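Long-range contacts in truncated hemoglobin 4 (Chlamydomonas reinhardtii, PDB 6BME), which binds heme b with a histidine and a lysine on its iron, and is probably, like other truncated hemoglobins, an oxygen-binding protein: residues K22-D27 against A87-D92; E31-G36 against R76-T81; D64-H69 against R115-P120. All coordinates share one frame; numbering follows the deposited sequence.

In the fold
All three contacts belong to the 2-on-2 globin fold, and two of them line its heme pocket. Interaction 1 joins helix 10-25 to helix 80-96, partly buried, and is the most polar: a histidine-carboxylate bond and a shared water. Interaction 2, nested within the loop that interaction 1 closes, also uses helix 80-96 and touches interaction 1 where Leu-24 meets Phe-34; it pairs an apolar face against the heme with an arginine at the surface. Interaction 3 is buried and almost wholly apolar across its interface, on the side of the heme where His-69 binds iron. It meets interaction 2 through Leu-80 and lies across the chain's centre from interaction 1.

Interaction 1: residues K22-D27 against A87-D92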
loop_
_atom_site.group_PDB
_atom_site.type_symbol
_atom_site.label_atom_id
_atom_site.label_comp_id
_atom_site.label_asym_id
_atom_site.label_seq_id
_atom_site.Cartn_x
_atom_site.Cartn_y
_atom_site.Cartn_z
ATOM N N LYS A 22 -0.233 11.392 -1.113
ATOM C CA LYS A 22 0.364 12.434 -1.944
ATOM C C LYS A 22 1.639 11.941 -2.613
ATOM O O LYS A 22 1.899 12.270 -3.778
ATOM C CB LYS A 22 0.623 13.689 -1.103
ATOM C CG LYS A 22 -0.656 14.399 -0.676
ATOM C CD LYS A 22 -0.358 15.606 0.192
ATOM C CE LYS A 22 -1.644 16.228 0.750
ATOM N NZ LYS A 22 -1.656 16.254 2.243
ATOM N N LYS A 23 2.428 11.119 -1.913
ATOM C CA LYS A 23 3.602 10.508 -2.540
ATOM C C LYS A 23 3.216 9.711 -3.784
ATOM O O LYS A 23 3.873 9.810 -4.822
ATOM C CB LYS A 23 4.338 9.607 -1.544
ATOM C CG LYS A 23 5.213 10.331 -0.537
ATOM C CD LYS A 23 5.790 9.344 0.474
ATOM C CE LYS A 23 6.594 10.048 1.556
ATOM N NZ LYS A 23 7.807 10.720 0.995
ATOM N N LEU A 24 2.154 8.902 -3.697
ATOM C CA LEU A 24 1.755 8.103 -4.853
ATOM C C LEU A 24 1.268 8.989 -5.992
ATOM O O LEU A 24 1.636 8.782 -7.156
ATOM C CB LEU A 24 0.674 7.094 -4.462
ATOM C CG LEU A 24 0.953 6.146 -3.297
ATOM C CD1 LEU A 24 -0.161 5.113 -3.203
ATOM C CD2 LEU A 24 2.304 5.466 -3.456
ATOM N N MET A 25 0.423 9.979 -5.685
ATOM C CA MET A 25 -0.111 10.818 -6.752
ATOM C C MET A 25 0.965 11.702 -7.371
ATOM O O MET A 25 0.842 12.089 -8.538
ATOM C CB MET A 25 -1.278 11.661 -6.223
ATOM C CG MET A 25 -2.400 10.823 -5.596
ATOM S SD MET A 25 -2.980 9.477 -6.678
ATOM C CE MET A 25 -3.720 10.440 -7.998
ATOM N N ASN A 26 2.034 12.000 -6.642
ATOM C CA ASN A 26 3.080 12.858 -7.174
ATOM C C ASN A 26 4.210 12.074 -7.820
ATOM O O ASN A 26 5.186 12.677 -8.270
ATOM C CB ASN A 26 3.615 13.765 -6.065
ATOM C CG ASN A 26 2.576 14.777 -5.602
ATOM O OD1 ASN A 26 1.836 15.329 -6.420
ATOM N ND2 ASN A 26 2.504 15.012 -4.293
ATOM N N ASP A 27 4.099 10.747 -7.881
ATOM C CA ASP A 27 5.106 9.916 -8.519
ATOM C C ASP A 27 4.654 9.636 -9.944
ATOM O O ASP A 27 3.659 8.920 -10.138
ATOM C CB ASP A 27 5.293 8.611 -7.738
ATOM C CG ASP A 27 6.441 7.750 -8.269
ATOM O OD1 ASP A 27 6.644 7.684 -9.498
ATOM O OD2 ASP A 27 7.140 7.117 -7.449
ATOM N N ALA A 87 5.778 0.461 -1.920
ATOM C CA ALA A 87 6.248 0.021 -0.607
ATOM C C ALA A 87 7.286 0.980 -0.039
ATOM O O ALA A 87 7.273 1.289 1.164
ATOM C CB ALA A 87 6.814 -1.397 -0.707
ATOM N N GLY A 88 8.189 1.474 -0.889
ATOM C CA GLY A 88 9.157 2.466 -0.427
ATOM C C GLY A 88 8.500 3.763 0.018
ATOM O O GLY A 88 8.861 4.333 1.053
ATOM N N HIS A 89 7.531 4.258 -0.759
ATOM C CA HIS A 89 6.817 5.452 -0.324
ATOM C C HIS A 89 6.111 5.218 1.000
ATOM O O HIS A 89 6.026 6.133 1.828
ATOM C CB HIS A 89 5.799 5.897 -1.372
ATOM C CG HIS A 89 6.414 6.492 -2.602
ATOM N ND1 HIS A 89 7.421 7.432 -2.552
ATOM C CD2 HIS A 89 6.161 6.279 -3.917
ATOM C CE1 HIS A 89 7.760 7.773 -3.785
ATOM N NE2 HIS A 89 7.004 7.092 -4.631
ATOM N N PHE A 90 5.611 4.004 1.228
ATOM C CA PHE A 90 4.919 3.732 2.481
ATOM C C PHE A 90 5.867 3.844 3.671
ATOM O O PHE A 90 5.562 4.525 4.660
ATOM C CB PHE A 90 4.260 2.356 2.441
ATOM C CG PHE A 90 3.491 2.037 3.682
ATOM C CD1 PHE A 90 2.281 2.683 3.952
ATOM C CD2 PHE A 90 3.974 1.123 4.587
ATOM C CE1 PHE A 90 1.573 2.399 5.102
ATOM C CE2 PHE A 90 3.266 0.834 5.749
ATOM C CZ PHE A 90 2.078 1.469 6.007
ATOM N N VAL A 91 7.027 3.186 3.603
ATOM C CA VAL A 91 7.928 3.247 4.750
ATOM C C VAL A 91 8.505 4.651 4.892
ATOM O O VAL A 91 8.699 5.131 6.010
ATOM C CB VAL A 91 9.033 2.176 4.661
ATOM C CG1 VAL A 91 8.415 0.801 4.590
ATOM C CG2 VAL A 91 9.929 2.414 3.456
ATOM N N ASP A 92 8.741 5.351 3.777
ATOM C CA ASP A 92 9.153 6.746 3.872
ATOM C C ASP A 92 8.100 7.574 4.595
ATOM O O ASP A 92 8.437 8.451 5.393
ATOM C CB ASP A 92 9.417 7.324 2.481
ATOM C CG ASP A 92 10.613 6.680 1.792
ATOM O OD1 ASP A 92 11.307 5.848 2.419
ATOM O OD2 ASP A 92 10.846 7.008 0.613
HETATM O O HOH W 1 9.223 8.759 -0.659
#
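Lys-23 and His-89 bring the two backbones closest, their CA atoms 6.4 Å apart, where the last turn of helix 10-25 runs into a loop beside the middle of helix 80-96. The His-89 side chain carries most of the contact. Its NE2 donates to Asp-27 OD2 over 2.8 Å, nearly straight at 175°, and the oxygen lies in the ring plane, offering its anti lone pair. The carboxylate is turned 82° against the ring; with CG anti to the backbone N (chi1 -174°), the carboxyl carbon of Asp-27 stands 3.7 Å from His-89 NE2. OD2 also forms a salt bridge to Lys-85, while OD1 accepts from the backbone N of Asp-29, so both oxygens are engaged. A histidine-carboxylate pair of this kind here ties the end of helix 10-25 to helix 80-96 within the truncated globin fold, and the adjacent carboxylate probably makes the ring more basic. Lys-23 lies over one face of the ring, a CH-pi contact with CB 4.2 Å from the centroid. Farther out, its CD packs 3.5 Å from the backbone O of His-89. A water at the other nitrogen, ND1, also takes a bond from Lys-23 NZ and gives one to Asp-92 OD2; NZ has its salt bridge with Glu-96. On the heme side, Leu-24 CD2 comes 4.0 Å from His-89 CD2.

Interaction 2: residues E31-G36 against R76-T81; sequences EPFFRG and RGLNLT. With HEM (protoporphyrin IX containing Fe), chain C.
The aromatic ring of Phe-33 and the side chain of Leu-78 make the apolar heart of this contact between the loop ahead of helix 39-53 and the turn that leads into helix 80-96. Leu-78 sets one methyl, CD1, over a face of the ring in a CH-pi contact, 3.8 Å from the centroid and displaced toward CZ. CB of Leu-78 also packs near CE1 of the ring. The same CD1 touches the heme, 3.5 Å from the vinyl carbon CAC. The other vinyl carbon, CBC, sits 3.6 Å from Phe-33 CB, and Phe-34, whose CB is directed away from 76-81, brings its CZ to 3.7 Å from that CBC. At the edge of the Phe-33 ring, near its plane, the backbone O of Arg-76 lies 3.4 Å from CE1. His-82 adds an edge-to-face ring contact with Phe-33.

The polar contacts gather round the Arg-76 guanidinium. Bends at chi2 and chi3 fold the Arg-76 chain back toward 31-36. NH2 stands 3.1 Å from Pro-32 O; that oxygen is in the guanidinium plane, but the angle is poor for a hydrogen bond. A water makes the firmer link: it accepts from Arg-76 NH1 and donates to Phe-33 O at 2.6 Å. With no direct hydrogen bond between the segments, shape and apolar contact hold the pocket wall around this vinyl group, while the exposed arginine adds a hydrated polar link at its outer margin.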
loop_
_atom_site.group_PDB
_atom_site.type_symbol
_atom_site.label_atom_id
_atom_site.label_comp_id
_atom_site.label_asym_id
_atom_site.label_seq_id
_atom_site.Cartn_x
_atom_site.Cartn_y
_atom_site.Cartn_z
ATOM N N GLU A 31 1.206 7.424 -10.526
ATOM C CA GLU A 31 -0.047 8.154 -10.699
ATOM C C GLU A 31 -0.940 7.597 -11.805
ATOM O O GLU A 31 -2.160 7.505 -11.581
ATOM C CB GLU A 31 0.280 9.639 -10.933
ATOM C CG GLU A 31 -0.904 10.515 -11.302
ATOM C CD GLU A 31 -1.227 10.479 -12.792
ATOM O OE1 GLU A 31 -0.301 10.314 -13.618
ATOM O OE2 GLU A 31 -2.417 10.597 -13.131
ATOM N N PRO A 32 -0.434 7.192 -12.977
ATOM C CA PRO A 32 -1.357 6.728 -14.022
ATOM C C PRO A 32 -2.230 5.560 -13.601
ATOM O O PRO A 32 -3.341 5.443 -14.124
ATOM C CB PRO A 32 -0.414 6.355 -15.177
ATOM C CG PRO A 32 0.734 7.291 -15.003
ATOM C CD PRO A 32 0.946 7.271 -13.495
ATOM N N PHE A 33 -1.788 4.707 -12.668
ATOM C CA PHE A 33 -2.653 3.624 -12.193
ATOM C C PHE A 33 -3.849 4.138 -11.404
ATOM O O PHE A 33 -4.824 3.402 -11.230
ATOM C CB PHE A 33 -1.871 2.634 -11.324
ATOM C CG PHE A 33 -0.860 1.835 -12.094
ATOM C CD1 PHE A 33 -1.272 0.788 -12.911
ATOM C CD2 PHE A 33 0.491 2.142 -12.020
ATOM C CE1 PHE A 33 -0.353 0.045 -13.641
ATOM C CE2 PHE A 33 1.425 1.417 -12.755
ATOM C CZ PHE A 33 0.998 0.353 -13.566
ATOM N N PHE A 34 -3.807 5.378 -10.931
ATOM C CA PHE A 34 -4.912 5.926 -10.154
ATOM C C PHE A 34 -5.857 6.802 -10.976
ATOM O O PHE A 34 -6.865 7.285 -10.441
ATOM C CB PHE A 34 -4.347 6.697 -8.955
ATOM C CG PHE A 34 -3.524 5.827 -8.038
ATOM C CD1 PHE A 34 -4.140 4.930 -7.183
ATOM C CD2 PHE A 34 -2.145 5.872 -8.069
ATOM C CE1 PHE A 34 -3.396 4.106 -6.362
ATOM C CE2 PHE A 34 -1.391 5.066 -7.246
ATOM C CZ PHE A 34 -2.017 4.179 -6.388
ATOM N N ARG A 35 -5.563 7.012 -12.257
ATOM C CA ARG A 35 -6.449 7.781 -13.125
ATOM C C ARG A 35 -7.832 7.145 -13.196
ATOM O O ARG A 35 -7.971 5.948 -13.464
ATOM C CB ARG A 35 -5.840 7.885 -14.524
ATOM C CG ARG A 35 -4.639 8.808 -14.555
ATOM C CD ARG A 35 -3.933 8.824 -15.887
ATOM N NE ARG A 35 -2.696 9.590 -15.771
ATOM C CZ ARG A 35 -1.886 9.864 -16.785
ATOM N NH1 ARG A 35 -2.188 9.430 -18.004
ATOM N NH2 ARG A 35 -0.777 10.569 -16.574
ATOM N N GLY A 36 -8.860 7.950 -12.959
ATOM C CA GLY A 36 -10.215 7.447 -12.988
ATOM C C GLY A 36 -10.692 6.788 -11.711
ATOM O O GLY A 36 -11.873 6.429 -11.626
ATOM N N ARG A 76 -2.819 -3.661 -17.434
ATOM C CA ARG A 76 -2.168 -2.360 -17.330
ATOM C C ARG A 76 -0.673 -2.432 -17.008
ATOM O O ARG A 76 -0.074 -1.396 -16.685
ATOM C CB ARG A 76 -2.879 -1.494 -16.273
ATOM C CG ARG A 76 -4.404 -1.390 -16.419
ATOM C CD ARG A 76 -4.845 -0.236 -17.296
ATOM N NE ARG A 76 -4.435 1.046 -16.729
ATOM C CZ ARG A 76 -5.043 1.650 -15.710
ATOM N NH1 ARG A 76 -6.100 1.091 -15.134
ATOM N NH2 ARG A 76 -4.585 2.813 -15.264
ATOM N N GLY A 77 -0.057 -3.613 -17.053
ATOM C CA GLY A 77 1.379 -3.710 -16.883
ATOM C C GLY A 77 1.895 -3.434 -15.488
ATOM O O GLY A 77 3.063 -3.072 -15.335
ATOM N N LEU A 78 1.063 -3.605 -14.462
ATOM C CA LEU A 78 1.514 -3.416 -13.084
ATOM C C LEU A 78 2.565 -4.466 -12.742
ATOM O O LEU A 78 2.383 -5.657 -13.027
ATOM C CB LEU A 78 0.327 -3.518 -12.126
ATOM C CG LEU A 78 0.664 -3.200 -10.667
ATOM C CD1 LEU A 78 1.103 -1.763 -10.612
ATOM C CD2 LEU A 78 -0.530 -3.449 -9.716
ATOM N N ASN A 79 3.679 -4.036 -12.148
ATOM C CA ASN A 79 4.803 -4.955 -11.988
ATOM C C ASN A 79 5.508 -4.747 -10.648
ATOM O O ASN A 79 5.110 -3.921 -9.818
ATOM C CB ASN A 79 5.776 -4.832 -13.176
ATOM C CG ASN A 79 6.435 -3.465 -13.273
ATOM O OD1 ASN A 79 6.882 -2.915 -12.283
ATOM N ND2 ASN A 79 6.508 -2.924 -14.484
ATOM N N LEU A 80 6.578 -5.526 -10.445
ATOM C CA LEU A 80 7.292 -5.506 -9.175
ATOM C C LEU A 80 7.977 -4.168 -8.927
ATOM O O LEU A 80 8.149 -3.766 -7.767
ATOM C CB LEU A 80 8.318 -6.643 -9.142
ATOM C CG LEU A 80 7.770 -8.058 -8.940
ATOM C CD1 LEU A 80 8.885 -9.060 -9.045
ATOM C CD2 LEU A 80 7.047 -8.190 -7.586
ATOM N N THR A 81 8.410 -3.479 -9.986
ATOM C CA THR A 81 8.998 -2.159 -9.787
ATOM C C THR A 81 7.952 -1.209 -9.215
ATOM O O THR A 81 8.237 -0.421 -8.311
ATOM C CB THR A 81 9.561 -1.613 -11.101
ATOM O OG1 THR A 81 10.450 -2.580 -11.689
ATOM C CG2 THR A 81 10.349 -0.323 -10.860
HETATM C CHA HEM C . -7.007 -1.117 -4.734
HETATM C CHB HEM C . -4.302 -2.462 -0.962
HETATM C CHC HEM C . -0.459 -2.530 -3.907
HETATM C CHD HEM C . -2.903 0.340 -6.920
HETATM C C1A HEM C . -6.676 -1.507 -3.455
HETATM C C2A HEM C . -7.555 -1.699 -2.309
HETATM C C3A HEM C . -6.773 -2.062 -1.274
HETATM C C4A HEM C . -5.400 -2.116 -1.719
HETATM C CMA HEM C . -7.193 -2.399 0.171
HETATM C CAA HEM C . -9.107 -1.529 -2.276
HETATM C CBA HEM C . -9.537 -0.105 -2.629
HETATM C CGA HEM C . -11.016 0.136 -2.392
HETATM O O1A HEM C . -11.871 -0.544 -3.042
HETATM O O2A HEM C . -11.328 1.038 -1.560
HETATM C C1B HEM C . -3.045 -2.729 -1.467
HETATM C C2B HEM C . -1.996 -3.498 -0.829
HETATM C C3B HEM C . -0.946 -3.517 -1.665
HETATM C C4B HEM C . -1.288 -2.741 -2.831
HETATM C CMB HEM C . -2.098 -4.197 0.547
HETATM C CAB HEM C . 0.445 -4.173 -1.493
HETATM C CBB HEM C . 0.987 -4.471 -0.312
HETATM C C1C HEM C . -0.753 -1.677 -4.938
HETATM C C2C HEM C . 0.176 -1.195 -5.917
HETATM C C3C HEM C . -0.469 -0.379 -6.745
HETATM C C4C HEM C . -1.861 -0.337 -6.326
HETATM C CMC HEM C . 1.678 -1.554 -5.947
HETATM C CAC HEM C . 0.186 0.361 -7.928
HETATM C CBC HEM C . -0.207 1.594 -8.261
HETATM C C1D HEM C . -4.241 0.128 -6.636
HETATM C C2D HEM C . -5.370 0.610 -7.405
HETATM C C3D HEM C . -6.488 0.215 -6.797
HETATM C C4D HEM C . -6.119 -0.539 -5.623
HETATM C CMD HEM C . -5.258 1.457 -8.684
HETATM C CAD HEM C . -7.960 0.507 -7.210
HETATM C CBD HEM C . -8.393 -0.428 -8.331
HETATM C CGD HEM C . -9.804 -0.047 -8.716
HETATM O O1D HEM C . -10.613 0.267 -7.806
HETATM O O2D HEM C . -10.119 -0.075 -9.926
HETATM N NA HEM C . -5.386 -1.755 -3.048
HETATM N NB HEM C . -2.580 -2.283 -2.696
HETATM N NC HEM C . -1.984 -1.143 -5.225
HETATM N ND HEM C . -4.736 -0.586 -5.554
HETATM FE FE HEM C . -3.658 -1.422 -4.127
HETATM O O HOH W 2 -6.732 2.342 -12.680
#

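Interaction 3: residues D64-H69 against R115-P120; sequences DIVMGH and RPLFDP. With HEM (protoporphyrin IX containing Fe), chain C.
Leu-117 and Phe-118 give up the most surface here, pressing from the loop after helix 101-114 onto the first turns of helix 62-75. Leu-117 meets Val-66 at about a right angle, its CB 3.9 Å from Val-66 CG2, and its CD1 reaches Ile-65 CB more loosely. Phe-118 goes deeper, between Ile-65, His-69 and the heme. Its CE1 lies 3.6 Å from CG2 of Ile-65, the branch anti to the backbone N, and its CZ comes 3.5 Å from the heme meso carbon CHC. The Phe-118 edge is also directed at one face of the His-69 ring, an edge-to-face pair with planes at 66° and CZ over the imidazole, offset toward its rim. That imidazole is fixed at both nitrogens: NE2 binds the heme iron at 2.0 Å, and ND1 donates in the ring plane to a lone pair of Ile-65 O, 2.7 Å away. The bond from ND1 would add electron density to the ring and probably strengthen its hold on iron. Lys-45 binds the same iron, completing hexacoordination. A helix-borne histidine hydrogen-bonded through ND1 to a backbone carbonyl and flanked by apolar side chains is the classic proximal heme site of globins.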
loop_
_atom_site.group_PDB
_atom_site.type_symbol
_atom_site.label_atom_id
_atom_site.label_comp_id
_atom_site.label_asym_id
_atom_site.label_seq_id
_atom_site.Cartn_x
_atom_site.Cartn_y
_atom_site.Cartn_z
ATOM N N ASP A 64 -7.387 -11.738 -1.492
ATOM C CA ASP A 64 -8.100 -10.486 -1.731
ATOM C C ASP A 64 -7.196 -9.461 -2.407
ATOM O O ASP A 64 -7.648 -8.699 -3.274
ATOM C CB ASP A 64 -8.661 -9.943 -0.415
ATOM C CG ASP A 64 -9.499 -10.969 0.321
ATOM O OD1 ASP A 64 -10.590 -11.319 -0.170
ATOM O OD2 ASP A 64 -9.060 -11.446 1.384
ATOM N N ILE A 65 -5.915 -9.430 -2.034
ATOM C CA ILE A 65 -4.982 -8.533 -2.709
ATOM C C ILE A 65 -4.889 -8.884 -4.189
ATOM O O ILE A 65 -4.890 -7.997 -5.052
ATOM C CB ILE A 65 -3.601 -8.580 -2.033
ATOM C CG1 ILE A 65 -3.702 -8.050 -0.598
ATOM C CG2 ILE A 65 -2.592 -7.774 -2.856
ATOM C CD1 ILE A 65 -2.510 -8.358 0.257
ATOM N N VAL A 66 -4.822 -10.181 -4.509
ATOM C CA VAL A 66 -4.739 -10.575 -5.916
ATOM C C VAL A 66 -6.013 -10.186 -6.654
ATOM O O VAL A 66 -5.964 -9.572 -7.727
ATOM C CB VAL A 66 -4.455 -12.077 -6.056
ATOM C CG1 VAL A 66 -4.375 -12.416 -7.530
ATOM C CG2 VAL A 66 -3.150 -12.443 -5.366
ATOM N N MET A 67 -7.175 -10.515 -6.084
ATOM C CA MET A 67 -8.428 -10.217 -6.776
ATOM C C MET A 67 -8.616 -8.717 -6.970
ATOM O O MET A 67 -9.229 -8.289 -7.952
ATOM C CB MET A 67 -9.613 -10.813 -6.015
ATOM C CG MET A 67 -9.693 -12.341 -6.100
ATOM S SD MET A 67 -11.110 -13.097 -5.277
ATOM C CE MET A 67 -10.806 -12.593 -3.601
ATOM N N GLY A 68 -8.101 -7.902 -6.048
ATOM C CA GLY A 68 -8.224 -6.456 -6.192
ATOM C C GLY A 68 -7.275 -5.827 -7.201
ATOM O O GLY A 68 -7.553 -4.724 -7.694
ATOM N N HIS A 69 -6.163 -6.496 -7.522
ATOM C CA HIS A 69 -5.130 -5.915 -8.377
ATOM C C HIS A 69 -4.871 -6.683 -9.661
ATOM O O HIS A 69 -4.098 -6.195 -10.497
ATOM C CB HIS A 69 -3.804 -5.785 -7.603
ATOM C CG HIS A 69 -3.911 -4.892 -6.407
ATOM N ND1 HIS A 69 -4.410 -5.329 -5.201
ATOM C CD2 HIS A 69 -3.620 -3.578 -6.241
ATOM C CE1 HIS A 69 -4.418 -4.325 -4.340
ATOM N NE2 HIS A 69 -3.945 -3.253 -4.948
ATOM N N ARG A 115 4.817 -9.206 -1.610
ATOM C CA ARG A 115 5.467 -8.859 -2.871
ATOM C C ARG A 115 5.317 -9.924 -3.956
ATOM O O ARG A 115 5.025 -9.550 -5.104
ATOM C CB ARG A 115 6.949 -8.547 -2.609
ATOM C CG ARG A 115 7.736 -8.062 -3.837
ATOM C CD ARG A 115 9.134 -7.574 -3.422
ATOM N NE ARG A 115 9.889 -6.995 -4.540
ATOM C CZ ARG A 115 10.559 -7.705 -5.447
ATOM N NH1 ARG A 115 10.588 -9.033 -5.382
ATOM N NH2 ARG A 115 11.211 -7.086 -6.422
ATOM N N PRO A 116 5.483 -11.229 -3.686
ATOM C CA PRO A 116 5.350 -12.221 -4.769
ATOM C C PRO A 116 4.008 -12.206 -5.488
ATOM O O PRO A 116 3.935 -12.703 -6.617
ATOM C CB PRO A 116 5.576 -13.550 -4.042
ATOM C CG PRO A 116 6.467 -13.190 -2.923
ATOM C CD PRO A 116 5.973 -11.864 -2.451
ATOM N N LEU A 117 2.948 -11.655 -4.890
ATOM C CA LEU A 117 1.665 -11.584 -5.583
ATOM C C LEU A 117 1.637 -10.511 -6.661
ATOM O O LEU A 117 0.648 -10.419 -7.399
ATOM C CB LEU A 117 0.535 -11.318 -4.587
ATOM C CG LEU A 117 0.553 -12.151 -3.298
ATOM C CD1 LEU A 117 -0.448 -11.602 -2.293
ATOM C CD2 LEU A 117 0.301 -13.627 -3.585
ATOM N N PHE A 118 2.671 -9.684 -6.746
ATOM C CA PHE A 118 2.769 -8.662 -7.774
ATOM C C PHE A 118 3.793 -9.024 -8.835
ATOM O O PHE A 118 4.167 -8.171 -9.645
ATOM C CB PHE A 118 3.073 -7.308 -7.130
ATOM C CG PHE A 118 1.903 -6.761 -6.370
ATOM C CD1 PHE A 118 1.648 -7.186 -5.076
ATOM C CD2 PHE A 118 1.005 -5.885 -6.985
ATOM C CE1 PHE A 118 0.538 -6.707 -4.366
ATOM C CE2 PHE A 118 -0.102 -5.402 -6.294
ATOM C CZ PHE A 118 -0.339 -5.822 -4.979
ATOM N N ASP A 119 4.218 -10.284 -8.870
ATOM C CA ASP A 119 5.103 -10.779 -9.913
ATOM C C ASP A 119 4.280 -11.104 -11.159
ATOM O O ASP A 119 3.502 -12.070 -11.157
ATOM C CB ASP A 119 5.862 -12.009 -9.412
ATOM C CG ASP A 119 6.859 -12.549 -10.427
ATOM O OD1 ASP A 119 6.834 -12.148 -11.613
ATOM O OD2 ASP A 119 7.673 -13.398 -10.021
ATOM N N PRO A 120 4.454 -10.354 -12.248
ATOM C CA PRO A 120 3.633 -10.598 -13.447
ATOM C C PRO A 120 3.816 -11.985 -14.034
ATOM O O PRO A 120 2.913 -12.465 -14.724
ATOM C CB PRO A 120 4.107 -9.515 -14.424
ATOM C CG PRO A 120 4.765 -8.462 -13.539
ATOM C CD PRO A 120 5.394 -9.240 -12.444
HETATM C CHA HEM C . -7.007 -1.117 -4.734
HETATM C CHB HEM C . -4.302 -2.462 -0.962
HETATM C CHC HEM C . -0.459 -2.530 -3.907
HETATM C CHD HEM C . -2.903 0.340 -6.920
HETATM C C1A HEM C . -6.676 -1.507 -3.455
HETATM C C2A HEM C . -7.555 -1.699 -2.309
HETATM C C3A HEM C . -6.773 -2.062 -1.274
HETATM C C4A HEM C . -5.400 -2.116 -1.719
HETATM C CMA HEM C . -7.193 -2.399 0.171
HETATM C CAA HEM C . -9.107 -1.529 -2.276
HETATM C CBA HEM C . -9.537 -0.105 -2.629
HETATM C CGA HEM C . -11.016 0.136 -2.392
HETATM O O1A HEM C . -11.871 -0.544 -3.042
HETATM O O2A HEM C . -11.328 1.038 -1.560
HETATM C C1B HEM C . -3.045 -2.729 -1.467
HETATM C C2B HEM C . -1.996 -3.498 -0.829
HETATM C C3B HEM C . -0.946 -3.517 -1.665
HETATM C C4B HEM C . -1.288 -2.741 -2.831
HETATM C CMB HEM C . -2.098 -4.197 0.547
HETATM C CAB HEM C . 0.445 -4.173 -1.493
HETATM C CBB HEM C . 0.987 -4.471 -0.312
HETATM C C1C HEM C . -0.753 -1.677 -4.938
HETATM C C2C HEM C . 0.176 -1.195 -5.917
HETATM C C3C HEM C . -0.469 -0.379 -6.745
HETATM C C4C HEM C . -1.861 -0.337 -6.326
HETATM C CMC HEM C . 1.678 -1.554 -5.947
HETATM C CAC HEM C . 0.186 0.361 -7.928
HETATM C CBC HEM C . -0.207 1.594 -8.261
HETATM C C1D HEM C . -4.241 0.128 -6.636
HETATM C C2D HEM C . -5.370 0.610 -7.405
HETATM C C3D HEM C . -6.488 0.215 -6.797
HETATM C C4D HEM C . -6.119 -0.539 -5.623
HETATM C CMD HEM C . -5.258 1.457 -8.684
HETATM C CAD HEM C . -7.960 0.507 -7.210
HETATM C CBD HEM C . -8.393 -0.428 -8.331
HETATM C CGD HEM C . -9.804 -0.047 -8.716
HETATM O O1D HEM C . -10.613 0.267 -7.806
HETATM O O2D HEM C . -10.119 -0.075 -9.926
HETATM N NA HEM C . -5.386 -1.755 -3.048
HETATM N NB HEM C . -2.580 -2.283 -2.696
HETATM N NC HEM C . -1.984 -1.143 -5.225
HETATM N ND HEM C . -4.736 -0.586 -5.554
HETATM FE FE HEM C . -3.658 -1.422 -4.127
#